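Local coordinates for protein fimbrin (Schizosaccharomyces pombe, PDB 1RT8) that binds and crosslinks actin filaments, supporting cell polarity, cytokinesis, mating and spore formation in fission yeast, at residues 216-228 with 234-246. Sequence-based numbering, arbitrary orientation.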
ATOM      1  N   THR A 216     -15.451 -13.679  36.398  1.00 40.88           N
ATOM      2  CA  THR A 216     -14.265 -13.087  37.003  1.00 42.38           C
ATOM      3  C   THR A 216     -12.950 -13.529  36.373  1.00 43.12           C
ATOM      4  O   THR A 216     -12.037 -12.717  36.227  1.00 44.17           O
ATOM      5  CB  THR A 216     -14.214 -13.360  38.515  1.00 42.01           C
ATOM      6  OG1 THR A 216     -14.099 -14.768  38.746  1.00 44.30           O
ATOM      7  CG2 THR A 216     -15.484 -12.837  39.181  1.00 41.80           C
ATOM      8  N   ASP A 217     -12.832 -14.801  36.008  1.00 43.50           N
ATOM      9  CA  ASP A 217     -11.601 -15.262  35.370  1.00 44.83           C
ATOM     10  C   ASP A 217     -11.561 -14.644  33.968  1.00 43.65           C
ATOM     11  O   ASP A 217     -12.395 -14.964  33.117  1.00 43.85           O
ATOM     12  CB  ASP A 217     -11.573 -16.790  35.273  1.00 46.32           C
ATOM     13  CG  ASP A 217     -10.263 -17.311  34.699  1.00 49.61           C
ATOM     14  OD1 ASP A 217      -9.948 -16.981  33.535  1.00 49.99           O
ATOM     15  OD2 ASP A 217      -9.544 -18.047  35.412  1.00 50.30           O
ATOM     16  N   VAL A 218     -10.598 -13.752  33.740  1.00 42.11           N
ATOM     17  CA  VAL A 218     -10.471 -13.067  32.456  1.00 41.99           C
ATOM     18  C   VAL A 218     -10.219 -14.013  31.285  1.00 41.80           C
ATOM     19  O   VAL A 218     -10.668 -13.764  30.165  1.00 39.90           O
ATOM     20  CB  VAL A 218      -9.340 -12.003  32.492  1.00 42.36           C
ATOM     21  CG1 VAL A 218      -7.981 -12.679  32.611  1.00 41.59           C
ATOM     22  CG2 VAL A 218      -9.401 -11.140  31.247  1.00 41.36           C
ATOM     23  N   LEU A 219      -9.510 -15.104  31.541  1.00 42.07           N
ATOM     24  CA  LEU A 219      -9.230 -16.052  30.483  1.00 42.36           C
ATOM     25  C   LEU A 219     -10.515 -16.741  30.056  1.00 42.18           C
ATOM     26  O   LEU A 219     -10.706 -17.023  28.874  1.00 43.88           O
ATOM     27  CB  LEU A 219      -8.193 -17.074  30.946  1.00 43.72           C
ATOM     28  CG  LEU A 219      -7.432 -17.777  29.823  1.00 44.78           C
ATOM     29  CD1 LEU A 219      -7.037 -16.764  28.742  1.00 44.39           C
ATOM     30  CD2 LEU A 219      -6.204 -18.463  30.404  1.00 44.50           C
ATOM     31  N   GLN A 220     -11.404 -17.002  31.012  1.00 40.44           N
ATOM     32  CA  GLN A 220     -12.676 -17.647  30.700  1.00 39.83           C
ATOM     33  C   GLN A 220     -13.598 -16.656  30.019  1.00 37.18           C
ATOM     34  O   GLN A 220     -14.369 -17.016  29.132  1.00 37.19           O
ATOM     35  CB  GLN A 220     -13.364 -18.169  31.964  1.00 41.56           C
ATOM     36  CG  GLN A 220     -12.684 -19.358  32.620  1.00 45.87           C
ATOM     37  CD  GLN A 220     -13.376 -19.771  33.910  1.00 48.49           C
ATOM     38  OE1 GLN A 220     -14.588 -20.005  33.929  1.00 48.89           O
ATOM     39  NE2 GLN A 220     -12.610 -19.863  34.993  1.00 49.14           N
ATOM     40  N   ARG A 221     -13.532 -15.402  30.446  1.00 35.13           N
ATOM     41  CA  ARG A 221     -14.372 -14.381  29.846  1.00 33.18           C
ATOM     42  C   ARG A 221     -13.999 -14.227  28.373  1.00 31.22           C
ATOM     43  O   ARG A 221     -14.869 -14.073  27.514  1.00 30.73           O
ATOM     44  CB  ARG A 221     -14.180 -13.049  30.569  1.00 33.49           C
ATOM     45  CG  ARG A 221     -15.091 -11.940  30.079  1.00 31.45           C
ATOM     46  CD  ARG A 221     -14.679 -10.631  30.721  1.00 34.25           C
ATOM     47  NE  ARG A 221     -14.626 -10.760  32.176  1.00 33.23           N
ATOM     48  CZ  ARG A 221     -13.950  -9.943  32.975  1.00 36.22           C
ATOM     49  NH1 ARG A 221     -13.267  -8.929  32.458  1.00 35.81           N
ATOM     50  NH2 ARG A 221     -13.947 -10.143  34.292  1.00 34.66           N
ATOM     51  N   ALA A 222     -12.701 -14.272  28.091  1.00 30.45           N
ATOM     52  CA  ALA A 222     -12.202 -14.134  26.726  1.00 31.57           C
ATOM     53  C   ALA A 222     -12.763 -15.232  25.835  1.00 33.44           C
ATOM     54  O   ALA A 222     -13.089 -14.993  24.675  1.00 33.92           O
ATOM     55  CB  ALA A 222     -10.681 -14.192  26.715  1.00 31.45           C
ATOM     56  N   GLU A 223     -12.860 -16.439  26.384  1.00 34.24           N
ATOM     57  CA  GLU A 223     -13.388 -17.574  25.637  1.00 36.07           C
ATOM     58  C   GLU A 223     -14.875 -17.384  25.380  1.00 36.34           C
ATOM     59  O   GLU A 223     -15.368 -17.671  24.291  1.00 37.11           O
ATOM     60  CB  GLU A 223     -13.152 -18.870  26.412  1.00 38.12           C
ATOM     61  CG  GLU A 223     -13.806 -20.091  25.794  1.00 42.04           C
ATOM     62  CD  GLU A 223     -13.382 -20.321  24.356  1.00 43.32           C
ATOM     63  OE1 GLU A 223     -12.159 -20.354  24.095  1.00 45.18           O
ATOM     64  OE2 GLU A 223     -14.273 -20.479  23.492  1.00 44.77           O
ATOM     65  N   GLN A 224     -15.586 -16.892  26.389  1.00 35.77           N
ATOM     66  CA  GLN A 224     -17.014 -16.657  26.267  1.00 34.46           C
ATOM     67  C   GLN A 224     -17.274 -15.578  25.233  1.00 33.96           C
ATOM     68  O   GLN A 224     -18.252 -15.649  24.494  1.00 33.94           O
ATOM     69  CB  GLN A 224     -17.610 -16.242  27.623  1.00 36.13           C
ATOM     70  CG  GLN A 224     -17.825 -17.409  28.580  1.00 37.99           C
ATOM     71  CD  GLN A 224     -18.117 -16.982  30.017  1.00 39.51           C
ATOM     72  OE1 GLN A 224     -18.669 -15.911  30.267  1.00 40.16           O
ATOM     73  NE2 GLN A 224     -17.760 -17.840  30.965  1.00 41.42           N
ATOM     74  N   VAL A 225     -16.394 -14.580  25.177  1.00 33.45           N
ATOM     75  CA  VAL A 225     -16.543 -13.492  24.214  1.00 32.82           C
ATOM     76  C   VAL A 225     -16.407 -14.022  22.797  1.00 34.38           C
ATOM     77  O   VAL A 225     -17.151 -13.616  21.897  1.00 34.01           O
ATOM     78  CB  VAL A 225     -15.466 -12.385  24.408  1.00 34.11           C
ATOM     79  CG1 VAL A 225     -15.344 -11.531  23.133  1.00 31.77           C
ATOM     80  CG2 VAL A 225     -15.835 -11.497  25.594  1.00 32.13           C
ATOM     81  N   LEU A 226     -15.443 -14.915  22.600  1.00 33.64           N
ATOM     82  CA  LEU A 226     -15.205 -15.476  21.283  1.00 36.13           C
ATOM     83  C   LEU A 226     -16.309 -16.448  20.892  1.00 38.32           C
ATOM     84  O   LEU A 226     -16.543 -16.673  19.704  1.00 38.79           O
ATOM     85  CB  LEU A 226     -13.834 -16.155  21.230  1.00 33.11           C
ATOM     86  CG  LEU A 226     -12.663 -15.170  21.323  1.00 30.69           C
ATOM     87  CD1 LEU A 226     -11.335 -15.926  21.328  1.00 28.00           C
ATOM     88  CD2 LEU A 226     -12.725 -14.196  20.161  1.00 27.89           C
ATOM     89  N   GLN A 227     -16.989 -17.021  21.885  1.00 40.31           N
ATOM     90  CA  GLN A 227     -18.091 -17.930  21.594  1.00 41.88           C
ATOM     91  C   GLN A 227     -19.249 -17.055  21.129  1.00 41.43           C
ATOM     92  O   GLN A 227     -20.029 -17.453  20.265  1.00 42.56           O
ATOM     93  CB  GLN A 227     -18.493 -18.744  22.830  1.00 42.64           C
ATOM     94  CG  GLN A 227     -17.386 -19.631  23.382  1.00 44.13           C
ATOM     95  CD  GLN A 227     -17.916 -20.759  24.256  1.00 46.07           C
ATOM     96  OE1 GLN A 227     -18.877 -20.584  25.002  1.00 48.33           O
ATOM     97  NE2 GLN A 227     -17.279 -21.919  24.173  1.00 47.11           N
ATOM     98  N   ASN A 228     -19.355 -15.856  21.701  1.00 40.83           N
ATOM     99  CA  ASN A 228     -20.399 -14.914  21.298  1.00 40.55           C
ATOM    100  C   ASN A 228     -20.074 -14.388  19.907  1.00 41.46           C
ATOM    101  O   ASN A 228     -20.951 -13.892  19.195  1.00 41.94           O
ATOM    102  CB  ASN A 228     -20.487 -13.722  22.261  1.00 40.45           C
ATOM    103  CG  ASN A 228     -21.446 -13.965  23.411  1.00 40.06           C
ATOM    104  OD1 ASN A 228     -22.499 -14.589  23.240  1.00 38.78           O
ATOM    105  ND2 ASN A 228     -21.098 -13.453  24.588  1.00 37.46           N
ATOM    106  N   CYS A 234     -18.012 -14.406  13.464  1.00 42.84           N
ATOM    107  CA  CYS A 234     -16.867 -13.502  13.532  1.00 42.40           C
ATOM    108  C   CYS A 234     -15.761 -13.967  14.474  1.00 41.66           C
ATOM    109  O   CYS A 234     -14.983 -13.147  14.972  1.00 40.20           O
ATOM    110  CB  CYS A 234     -17.309 -12.101  13.949  1.00 43.97           C
ATOM    111  SG  CYS A 234     -18.227 -11.194  12.699  1.00 47.57           S
ATOM    112  N   ARG A 235     -15.690 -15.267  14.740  1.00 40.16           N
ATOM    113  CA  ARG A 235     -14.626 -15.768  15.601  1.00 39.66           C
ATOM    114  C   ARG A 235     -13.422 -16.046  14.714  1.00 40.00           C
ATOM    115  O   ARG A 235     -13.054 -17.198  14.476  1.00 40.13           O
ATOM    116  CB  ARG A 235     -15.037 -17.042  16.338  1.00 38.23           C
ATOM    117  CG  ARG A 235     -13.904 -17.603  17.191  1.00 38.83           C
ATOM    118  CD  ARG A 235     -14.368 -18.621  18.214  1.00 38.59           C
ATOM    119  NE  ARG A 235     -13.263 -19.028  19.078  1.00 40.10           N
ATOM    120  CZ  ARG A 235     -13.414 -19.567  20.284  1.00 39.79           C
ATOM    121  NH1 ARG A 235     -14.631 -19.770  20.776  1.00 37.25           N
ATOM    122  NH2 ARG A 235     -12.347 -19.901  21.000  1.00 39.37           N
ATOM    123  N   LYS A 236     -12.812 -14.970  14.231  1.00 39.03           N
ATOM    124  CA  LYS A 236     -11.659 -15.065  13.343  1.00 39.68           C
ATOM    125  C   LYS A 236     -10.427 -14.360  13.912  1.00 40.10           C
ATOM    126  O   LYS A 236     -10.540 -13.300  14.540  1.00 39.70           O
ATOM    127  CB  LYS A 236     -12.006 -14.440  11.988  1.00 40.78           C
ATOM    128  CG  LYS A 236     -13.240 -15.018  11.297  1.00 40.21           C
ATOM    129  CD  LYS A 236     -12.989 -16.438  10.826  1.00 40.41           C
ATOM    130  CE  LYS A 236     -14.099 -16.923   9.904  1.00 41.89           C
ATOM    131  NZ  LYS A 236     -13.764 -18.254   9.320  1.00 40.05           N
ATOM    132  N   TYR A 237      -9.260 -14.962  13.682  1.00 37.98           N
ATOM    133  CA  TYR A 237      -7.962 -14.432  14.115  1.00 38.81           C
ATOM    134  C   TYR A 237      -7.626 -14.457  15.604  1.00 38.21           C
ATOM    135  O   TYR A 237      -6.524 -14.857  15.991  1.00 37.36           O
ATOM    136  CB  TYR A 237      -7.777 -12.987  13.642  1.00 36.86           C
ATOM    137  CG  TYR A 237      -7.882 -12.770  12.156  1.00 38.53           C
ATOM    138  CD1 TYR A 237      -9.101 -12.449  11.565  1.00 40.03           C
ATOM    139  CD2 TYR A 237      -6.757 -12.865  11.337  1.00 40.10           C
ATOM    140  CE1 TYR A 237      -9.198 -12.223  10.186  1.00 42.19           C
ATOM    141  CE2 TYR A 237      -6.841 -12.644   9.962  1.00 40.78           C
ATOM    142  CZ  TYR A 237      -8.062 -12.325   9.394  1.00 41.68           C
ATOM    143  OH  TYR A 237      -8.155 -12.108   8.033  1.00 43.60           O
ATOM    144  N   LEU A 238      -8.569 -14.018  16.431  1.00 38.51           N
ATOM    145  CA  LEU A 238      -8.354 -13.913  17.876  1.00 37.90           C
ATOM    146  C   LEU A 238      -8.617 -15.157  18.725  1.00 38.13           C
ATOM    147  O   LEU A 238      -9.608 -15.857  18.536  1.00 39.37           O
ATOM    148  CB  LEU A 238      -9.200 -12.756  18.413  1.00 35.42           C
ATOM    149  CG  LEU A 238      -8.897 -12.185  19.800  1.00 34.30           C
ATOM    150  CD1 LEU A 238      -7.474 -11.642  19.834  1.00 30.76           C
ATOM    151  CD2 LEU A 238      -9.901 -11.078  20.117  1.00 32.07           C
ATOM    152  N   THR A 239      -7.719 -15.411  19.670  1.00 37.28           N
ATOM    153  CA  THR A 239      -7.856 -16.536  20.585  1.00 37.43           C
ATOM    154  C   THR A 239      -7.947 -15.968  22.001  1.00 37.79           C
ATOM    155  O   THR A 239      -7.543 -14.828  22.251  1.00 37.63           O
ATOM    156  CB  THR A 239      -6.638 -17.468  20.531  1.00 37.57           C
ATOM    157  OG1 THR A 239      -5.467 -16.744  20.933  1.00 35.20           O
ATOM    158  CG2 THR A 239      -6.454 -18.027  19.123  1.00 38.03           C
ATOM    159  N   PRO A 240      -8.469 -16.756  22.949  1.00 38.28           N
ATOM    160  CA  PRO A 240      -8.588 -16.279  24.331  1.00 38.86           C
ATOM    161  C   PRO A 240      -7.269 -15.745  24.869  1.00 38.66           C
ATOM    162  O   PRO A 240      -7.229 -14.683  25.486  1.00 38.16           O
ATOM    163  CB  PRO A 240      -9.052 -17.520  25.081  1.00 40.08           C
ATOM    164  CG  PRO A 240      -9.879 -18.236  24.047  1.00 39.93           C
ATOM    165  CD  PRO A 240      -8.997 -18.125  22.821  1.00 39.23           C
ATOM    166  N   THR A 241      -6.192 -16.484  24.621  1.00 38.54           N
ATOM    167  CA  THR A 241      -4.862 -16.098  25.083  1.00 38.44           C
ATOM    168  C   THR A 241      -4.322 -14.869  24.346  1.00 37.73           C
ATOM    169  O   THR A 241      -3.663 -14.020  24.948  1.00 37.48           O
ATOM    170  CB  THR A 241      -3.856 -17.271  24.930  1.00 40.01           C
ATOM    171  OG1 THR A 241      -4.011 -17.868  23.636  1.00 39.98           O
ATOM    172  CG2 THR A 241      -4.091 -18.329  26.008  1.00 40.13           C
ATOM    173  N   ALA A 242      -4.605 -14.766  23.049  1.00 36.30           N
ATOM    174  CA  ALA A 242      -4.141 -13.618  22.271  1.00 34.63           C
ATOM    175  C   ALA A 242      -4.903 -12.368  22.709  1.00 33.73           C
ATOM    176  O   ALA A 242      -4.380 -11.255  22.652  1.00 32.72           O
ATOM    177  CB  ALA A 242      -4.348 -13.866  20.778  1.00 34.65           C
ATOM    178  N   MET A 243      -6.142 -12.560  23.145  1.00 33.17           N
ATOM    179  CA  MET A 243      -6.960 -11.447  23.603  1.00 34.34           C
ATOM    180  C   MET A 243      -6.404 -10.876  24.897  1.00 35.01           C
ATOM    181  O   MET A 243      -6.148  -9.673  25.003  1.00 34.45           O
ATOM    182  CB  MET A 243      -8.402 -11.886  23.858  1.00 31.10           C
ATOM    183  CG  MET A 243      -9.273 -10.733  24.342  1.00 30.05           C
ATOM    184  SD  MET A 243     -10.941 -11.208  24.827  1.00 30.05           S
ATOM    185  CE  MET A 243     -11.598 -11.673  23.282  1.00 24.70           C
ATOM    186  N   VAL A 244      -6.239 -11.751  25.884  1.00 35.81           N
ATOM    187  CA  VAL A 244      -5.725 -11.362  27.192  1.00 35.86           C
ATOM    188  C   VAL A 244      -4.301 -10.832  27.087  1.00 35.44           C
ATOM    189  O   VAL A 244      -3.883  -9.990  27.885  1.00 34.04           O
ATOM    190  CB  VAL A 244      -5.754 -12.557  28.165  1.00 36.53           C
ATOM    191  CG1 VAL A 244      -5.075 -12.192  29.472  1.00 38.40           C
ATOM    192  CG2 VAL A 244      -7.193 -12.966  28.422  1.00 35.92           C
ATOM    193  N   ALA A 245      -3.558 -11.328  26.103  1.00 36.72           N
ATOM    194  CA  ALA A 245      -2.180 -10.888  25.901  1.00 36.28           C
ATOM    195  C   ALA A 245      -2.151  -9.530  25.205  1.00 35.40           C
ATOM    196  O   ALA A 245      -1.105  -8.900  25.112  1.00 35.10           O
ATOM    197  CB  ALA A 245      -1.422 -11.916  25.074  1.00 36.68           C
ATOM    198  N   GLY A 246      -3.304  -9.086  24.712  1.00 35.60           N
ATOM    199  CA  GLY A 246      -3.377  -7.801  24.033  1.00 34.69           C
ATOM    200  C   GLY A 246      -2.618  -7.724  22.716  1.00 34.22           C
ATOM    201  O   GLY A 246      -2.039  -6.689  22.384  1.00 34.54           O
TER
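Arg235 and Glu223 form an end-on salt bridge: NH1 of Arg235 donates to OE2 of Glu223 at 2.8 Å, NH2 of Arg235 to OE1 of Glu223 at 3.1 Å, with NH2 also reaching OE2 weakly. Both oxygens are met on their syn side, although carboxylate and guanidinium planes are turned 34° apart. Glu223 presents its acid through a bend at chi2, while Arg235 runs extended from CG to NE against Leu226, whose CB sits over the centre of one guanidinium face, 3.6 Å from CZ of Arg235. Glu230, at the far end of helix 218-230, is a second acidic mate for NH1. A methionine in place of Arg235 would probably leave Glu223 and Glu230 without the positive charge they share.

The two segments belong to the second calponin-homology domain, in the first actin-binding region, where the short helix 240-244 packs across helix 218-230; the axes of the local segments pass 8.6 Å apart at 116°.

Apolar contacts fill this crossing. Pro240 is a knob set among Leu219, Ala222, Glu223 and Leu226; its compact ring suits the first turn of a helix, where no backbone N-H is required, and its CD lies 3.5 Å from CD1 of Leu226. The branched end of Leu226 suits the turn into helix 240-244, CD1 also touching the Leu238 carbonyl. Ala222, having only a methyl, admits Met243, whose SD comes within 3.5 Å of CB of Ala222. The flexible thioether turns at chi3 (-67°), carrying CE to 3.8 Å from CG1 of Val225. Near the start of helix 218-230, Val218 and Val244 meet tip to tip through their CG2 methyls, and the Leu219 side chain crosses that of Val244 at about a right angle, CD1 against CG2.

Capping bonds start both helices: Asp217 OD1 accepts from Gln220 N, and Thr239 OG1 from Ala242 N, while Glu12 of helix 11-25 also binds the Thr239 hydroxyl.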